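Local atomic coordinates of SsfS6 (Streptomyces sp. SF2575, PDB entry 4FZR), a protein that is a two-domain GT-B fold protein related to the erythromycin biosynthesis protein CIII family, with a parallel beta sheet in each domain. Residues S257-V271 and P283-I297. Numbering follows the deposited sequence.
Sequences SQELPKLGFEVVVAV and PEGVLAAGQFPLSAI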
loop_
_atom_site.group_PDB
_atom_site.type_symbol
_atom_site.label_atom_id
_atom_site.label_comp_id
_atom_site.label_asym_id
_atom_site.label_seq_id
_atom_site.Cartn_x
_atom_site.Cartn_y
_atom_site.Cartn_z
ATOM N N SER A 257 5.795 28.762 -15.184
ATOM C CA SER A 257 4.507 28.308 -15.698
ATOM C C SER A 257 4.027 29.123 -16.898
ATOM O O SER A 257 3.301 28.610 -17.752
ATOM C CB SER A 257 3.453 28.347 -14.590
ATOM O OG SER A 257 3.710 27.355 -13.612
ATOM N N GLN A 258 4.429 30.389 -16.963
ATOM C CA GLN A 258 3.998 31.272 -18.046
ATOM C C GLN A 258 4.987 31.275 -19.208
ATOM O O GLN A 258 4.586 31.319 -20.370
ATOM C CB GLN A 258 3.806 32.704 -17.532
ATOM C CG GLN A 258 2.749 32.838 -16.442
ATOM C CD GLN A 258 2.321 34.276 -16.210
ATOM O OE1 GLN A 258 2.630 35.163 -17.003
ATOM N NE2 GLN A 258 1.601 34.510 -15.118
ATOM N N GLU A 259 6.276 31.215 -18.891
ATOM C CA GLU A 259 7.323 31.335 -19.902
ATOM C C GLU A 259 7.546 30.031 -20.667
ATOM O O GLU A 259 7.846 30.047 -21.861
ATOM C CB GLU A 259 8.644 31.770 -19.253
ATOM C CG GLU A 259 8.556 33.017 -18.373
ATOM C CD GLU A 259 8.177 34.267 -19.148
ATOM O OE1 GLU A 259 8.946 35.250 -19.104
ATOM O OE2 GLU A 259 7.103 34.276 -19.785
ATOM N N LEU A 260 7.395 28.903 -19.980
ATOM C CA LEU A 260 7.775 27.611 -20.550
ATOM C C LEU A 260 6.941 27.171 -21.752
ATOM O O LEU A 260 7.471 26.550 -22.675
ATOM C CB LEU A 260 7.767 26.520 -19.474
ATOM C CG LEU A 260 9.090 26.408 -18.712
ATOM C CD1 LEU A 260 8.917 25.654 -17.407
ATOM C CD2 LEU A 260 10.141 25.732 -19.587
ATOM N N PRO A 261 5.633 27.475 -21.747
ATOM C CA PRO A 261 4.833 27.110 -22.921
ATOM C C PRO A 261 5.301 27.794 -24.204
ATOM O O PRO A 261 4.988 27.322 -25.299
ATOM C CB PRO A 261 3.429 27.594 -22.554
ATOM C CG PRO A 261 3.404 27.590 -21.065
ATOM C CD PRO A 261 4.796 27.970 -20.639
ATOM N N LYS A 262 6.045 28.884 -24.068
ATOM C CA LYS A 262 6.488 29.649 -25.227
ATOM C C LYS A 262 7.613 28.939 -25.985
ATOM O O LYS A 262 7.941 29.311 -27.113
ATOM C CB LYS A 262 6.917 31.050 -24.795
ATOM C CG LYS A 262 5.817 31.807 -24.066
ATOM C CD LYS A 262 6.350 33.066 -23.413
ATOM C CE LYS A 262 5.268 33.793 -22.628
ATOM N NZ LYS A 262 5.744 35.099 -22.092
ATOM N N LEU A 263 8.191 27.912 -25.367
ATOM C CA LEU A 263 9.213 27.096 -26.019
ATOM C C LEU A 263 8.582 25.964 -26.828
ATOM O O LEU A 263 9.286 25.160 -27.441
ATOM C CB LEU A 263 10.178 26.518 -24.980
ATOM C CG LEU A 263 11.277 27.458 -24.481
ATOM C CD1 LEU A 263 10.691 28.693 -23.823
ATOM C CD2 LEU A 263 12.198 26.724 -23.518
ATOM N N GLY A 264 7.254 25.901 -26.823
ATOM C CA GLY A 264 6.534 24.886 -27.572
ATOM C C GLY A 264 6.062 23.741 -26.698
ATOM O O GLY A 264 5.830 22.635 -27.186
ATOM N N PHE A 265 5.913 24.007 -25.404
ATOM C CA PHE A 265 5.466 22.986 -24.464
ATOM C C PHE A 265 4.019 23.207 -24.041
ATOM O O PHE A 265 3.539 24.339 -23.991
ATOM C CB PHE A 265 6.346 22.983 -23.210
ATOM C CG PHE A 265 7.733 22.440 -23.431
ATOM C CD1 PHE A 265 7.928 21.128 -23.831
ATOM C CD2 PHE A 265 8.843 23.237 -23.209
ATOM C CE1 PHE A 265 9.205 20.631 -24.024
ATOM C CE2 PHE A 265 10.118 22.743 -23.397
ATOM C CZ PHE A 265 10.298 21.440 -23.804
ATOM N N GLU A 266 3.324 22.111 -23.760
ATOM C CA GLU A 266 2.096 22.165 -22.979
ATOM C C GLU A 266 2.456 21.757 -21.555
ATOM O O GLU A 266 2.977 20.665 -21.329
ATOM C CB GLU A 266 1.032 21.232 -23.552
ATOM C CG GLU A 266 -0.245 21.197 -22.725
ATOM C CD GLU A 266 -1.158 20.043 -23.090
ATOM O OE1 GLU A 266 -0.665 19.037 -23.646
ATOM O OE2 GLU A 266 -2.374 20.144 -22.820
ATOM N N VAL A 267 2.182 22.634 -20.594
ATOM C CA VAL A 267 2.681 22.451 -19.234
ATOM C C VAL A 267 1.620 21.959 -18.256
ATOM O O VAL A 267 0.524 22.506 -18.188
ATOM C CB VAL A 267 3.273 23.769 -18.688
ATOM C CG1 VAL A 267 3.577 23.652 -17.198
ATOM C CG2 VAL A 267 4.524 24.143 -19.465
ATOM N N VAL A 268 1.958 20.922 -17.498
ATOM C CA VAL A 268 1.149 20.523 -16.354
ATOM C C VAL A 268 1.981 20.748 -15.097
ATOM O O VAL A 268 3.186 20.499 -15.090
ATOM C CB VAL A 268 0.689 19.048 -16.439
ATOM C CG1 VAL A 268 -0.108 18.809 -17.717
ATOM C CG2 VAL A 268 1.876 18.106 -16.367
ATOM N N VAL A 269 1.344 21.242 -14.042
ATOM C CA VAL A 269 2.063 21.576 -12.822
ATOM C C VAL A 269 1.573 20.717 -11.659
ATOM O O VAL A 269 0.521 20.982 -11.077
ATOM C CB VAL A 269 1.902 23.068 -12.477
ATOM C CG1 VAL A 269 2.789 23.437 -11.302
ATOM C CG2 VAL A 269 2.223 23.936 -13.697
ATOM N N ALA A 270 2.345 19.686 -11.330
ATOM C CA ALA A 270 1.977 18.757 -10.268
ATOM C C ALA A 270 2.473 19.249 -8.913
ATOM O O ALA A 270 3.584 18.926 -8.495
ATOM C CB ALA A 270 2.530 17.371 -10.564
ATOM N N VAL A 271 1.639 20.029 -8.233
ATOM C CA VAL A 271 1.963 20.527 -6.903
ATOM C C VAL A 271 0.718 20.529 -6.024
ATOM O O VAL A 271 -0.366 20.149 -6.467
ATOM C CB VAL A 271 2.537 21.955 -6.959
ATOM C CG1 VAL A 271 3.884 21.957 -7.667
ATOM C CG2 VAL A 271 1.562 22.903 -7.644
ATOM N N PRO A 283 -2.409 30.109 -16.535
ATOM C CA PRO A 283 -1.765 30.713 -17.705
ATOM C C PRO A 283 -2.000 29.836 -18.927
ATOM O O PRO A 283 -2.193 28.632 -18.775
ATOM C CB PRO A 283 -0.283 30.754 -17.320
ATOM C CG PRO A 283 -0.247 30.525 -15.849
ATOM C CD PRO A 283 -1.426 29.672 -15.535
ATOM N N GLU A 284 -1.982 30.431 -20.114
ATOM C CA GLU A 284 -2.570 29.798 -21.287
ATOM C C GLU A 284 -2.022 28.403 -21.574
ATOM O O GLU A 284 -2.790 27.468 -21.785
ATOM C CB GLU A 284 -2.380 30.683 -22.518
ATOM C CG GLU A 284 -3.337 30.342 -23.655
ATOM C CD GLU A 284 -4.651 31.100 -23.569
ATOM O OE1 GLU A 284 -5.504 30.915 -24.460
ATOM O OE2 GLU A 284 -4.827 31.887 -22.617
ATOM N N GLY A 285 -0.701 28.269 -21.597
ATOM C CA GLY A 285 -0.074 27.040 -22.053
ATOM C C GLY A 285 -0.070 25.898 -21.056
ATOM O O GLY A 285 0.424 24.814 -21.360
ATOM N N VAL A 286 -0.617 26.127 -19.868
ATOM C CA VAL A 286 -0.635 25.086 -18.848
ATOM C C VAL A 286 -1.990 24.377 -18.860
ATOM O O VAL A 286 -3.038 25.020 -18.904
ATOM C CB VAL A 286 -0.313 25.639 -17.434
ATOM C CG1 VAL A 286 0.455 26.956 -17.529
ATOM C CG2 VAL A 286 -1.580 25.815 -16.609
ATOM N N LEU A 287 -1.962 23.047 -18.844
ATOM C CA LEU A 287 -3.180 22.254 -18.971
ATOM C C LEU A 287 -3.832 21.934 -17.630
ATOM O O LEU A 287 -5.057 21.867 -17.536
ATOM C CB LEU A 287 -2.880 20.947 -19.710
ATOM C CG LEU A 287 -4.092 20.035 -19.916
ATOM C CD1 LEU A 287 -5.022 20.610 -20.984
ATOM C CD2 LEU A 287 -3.664 18.612 -20.254
ATOM N N ALA A 288 -3.022 21.748 -16.592
ATOM C CA ALA A 288 -3.527 21.184 -15.343
ATOM C C ALA A 288 -2.981 21.880 -14.099
ATOM O O ALA A 288 -1.891 22.456 -14.116
ATOM C CB ALA A 288 -3.222 19.700 -15.290
ATOM N N ALA A 289 -3.749 21.806 -13.015
ATOM C CA ALA A 289 -3.409 22.496 -11.779
ATOM C C ALA A 289 -3.788 21.671 -10.557
ATOM O O ALA A 289 -4.965 21.552 -10.221
ATOM C CB ALA A 289 -4.108 23.845 -11.731
ATOM N N GLY A 290 -2.783 21.112 -9.892
ATOM C CA GLY A 290 -3.012 20.368 -8.668
ATOM C C GLY A 290 -2.089 19.179 -8.505
ATOM O O GLY A 290 -1.333 18.834 -9.412
ATOM N N GLN A 291 -2.152 18.551 -7.335
ATOM C CA GLN A 291 -1.316 17.394 -7.047
ATOM C C GLN A 291 -1.784 16.187 -7.852
ATOM O O GLN A 291 -2.957 15.815 -7.808
ATOM C CB GLN A 291 -1.340 17.070 -5.553
ATOM C CG GLN A 291 -0.321 16.019 -5.131
ATOM C CD GLN A 291 1.112 16.443 -5.405
ATOM O OE1 GLN A 291 1.714 16.034 -6.398
ATOM N NE2 GLN A 291 1.667 17.263 -4.518
ATOM N N PHE A 292 -0.857 15.581 -8.588
ATOM C CA PHE A 292 -1.165 14.411 -9.399
ATOM C C PHE A 292 -0.309 13.224 -8.981
ATOM O O PHE A 292 0.787 13.400 -8.443
ATOM C CB PHE A 292 -0.932 14.718 -10.879
ATOM C CG PHE A 292 -1.818 15.803 -11.414
ATOM C CD1 PHE A 292 -3.170 15.576 -11.603
ATOM C CD2 PHE A 292 -1.300 17.047 -11.730
ATOM C CE1 PHE A 292 -3.992 16.570 -12.094
ATOM C CE2 PHE A 292 -2.119 18.047 -12.222
ATOM C CZ PHE A 292 -3.466 17.805 -12.403
ATOM N N PRO A 293 -0.809 12.003 -9.223
ATOM C CA PRO A 293 0.033 10.827 -8.994
ATOM C C PRO A 293 1.245 10.894 -9.911
ATOM O O PRO A 293 1.163 10.494 -11.073
ATOM C CB PRO A 293 -0.881 9.657 -9.371
ATOM C CG PRO A 293 -1.885 10.245 -10.310
ATOM C CD PRO A 293 -2.107 11.645 -9.823
ATOM N N LEU A 294 2.355 11.407 -9.391
ATOM C CA LEU A 294 3.503 11.737 -10.225
ATOM C C LEU A 294 3.988 10.526 -11.019
ATOM O O LEU A 294 4.350 10.652 -12.189
ATOM C CB LEU A 294 4.640 12.312 -9.377
ATOM C CG LEU A 294 5.679 13.124 -10.153
ATOM C CD1 LEU A 294 5.019 14.206 -11.008
ATOM C CD2 LEU A 294 6.687 13.749 -9.202
ATOM N N SER A 295 3.992 9.359 -10.380
ATOM C CA SER A 295 4.400 8.118 -11.035
ATOM C C SER A 295 3.412 7.620 -12.092
ATOM O O SER A 295 3.767 6.791 -12.929
ATOM C CB SER A 295 4.646 7.016 -9.995
ATOM O OG SER A 295 3.612 6.950 -9.021
ATOM N N ALA A 296 2.182 8.121 -12.054
ATOM C CA ALA A 296 1.157 7.700 -13.009
ATOM C C ALA A 296 1.000 8.709 -14.143
ATOM O O ALA A 296 0.525 8.373 -15.229
ATOM C CB ALA A 296 -0.168 7.496 -12.301
ATOM N N ILE A 297 1.396 9.949 -13.874
ATOM C CA ILE A 297 1.334 11.025 -14.859
ATOM C C ILE A 297 2.592 11.024 -15.724
ATOM O O ILE A 297 2.612 11.585 -16.819
ATOM C CB ILE A 297 1.213 12.398 -14.162
ATOM C CG1 ILE A 297 1.091 13.526 -15.189
ATOM C CG2 ILE A 297 2.412 12.646 -13.267
ATOM C CD1 ILE A 297 1.217 14.900 -14.581
#
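Val267 is gripped through both of its backbone polar atoms by strand 286-289, the edge strand of the parallel sheet in the C-terminal half of this GT-B fold, and the residue just before it. Its N donates to Gly285 O at 2.9 Å and nearly straight, 172° at the hydrogen, while its O accepts from Leu287 N; the two bonds straddle Val286, as parallel pairing requires. Val286 CA also turns its hydrogen to that same carbonyl. Further along the ladder weakens: Val269 N reaches Ala288 O at 3.5 Å, and Val271 N makes a bent, weak bond to Gly290 O, which also takes a CA-H from Ala270. The alternate residues Glu266 and Val268 spend their backbone bonds on the other neighbour, strand 229-231 and its flanks, so strand 266-269 is held from both edges. Gly285 is the third residue of a type I turn from Pro283 to Val286, closed by Val286 N to Pro283 O, and Pro261 CB packs directly on its CA at 3.6 Å. Glu266, with CG anti to the backbone N (chi1 177°) and its chain extended, runs across Leu287 and sets OE2 against apolar carbon, 3.3 Å from Leu287 CB; OE1 has a long, weak ion pair with Arg229. On the Val268 and Ala288 face, Trp220 covers both side chains, and it meets the Phe292 ring edge-to-face. Val268 divides its methyls there: CG1 lies 4.0 Å from Ala288 CB, and CG2 slides past Ile297 CD1 at 3.7 Å. Beyond them, the Phe292 ring offers its edge to Ala270, with CD2 4.0 Å from Ala270 CA.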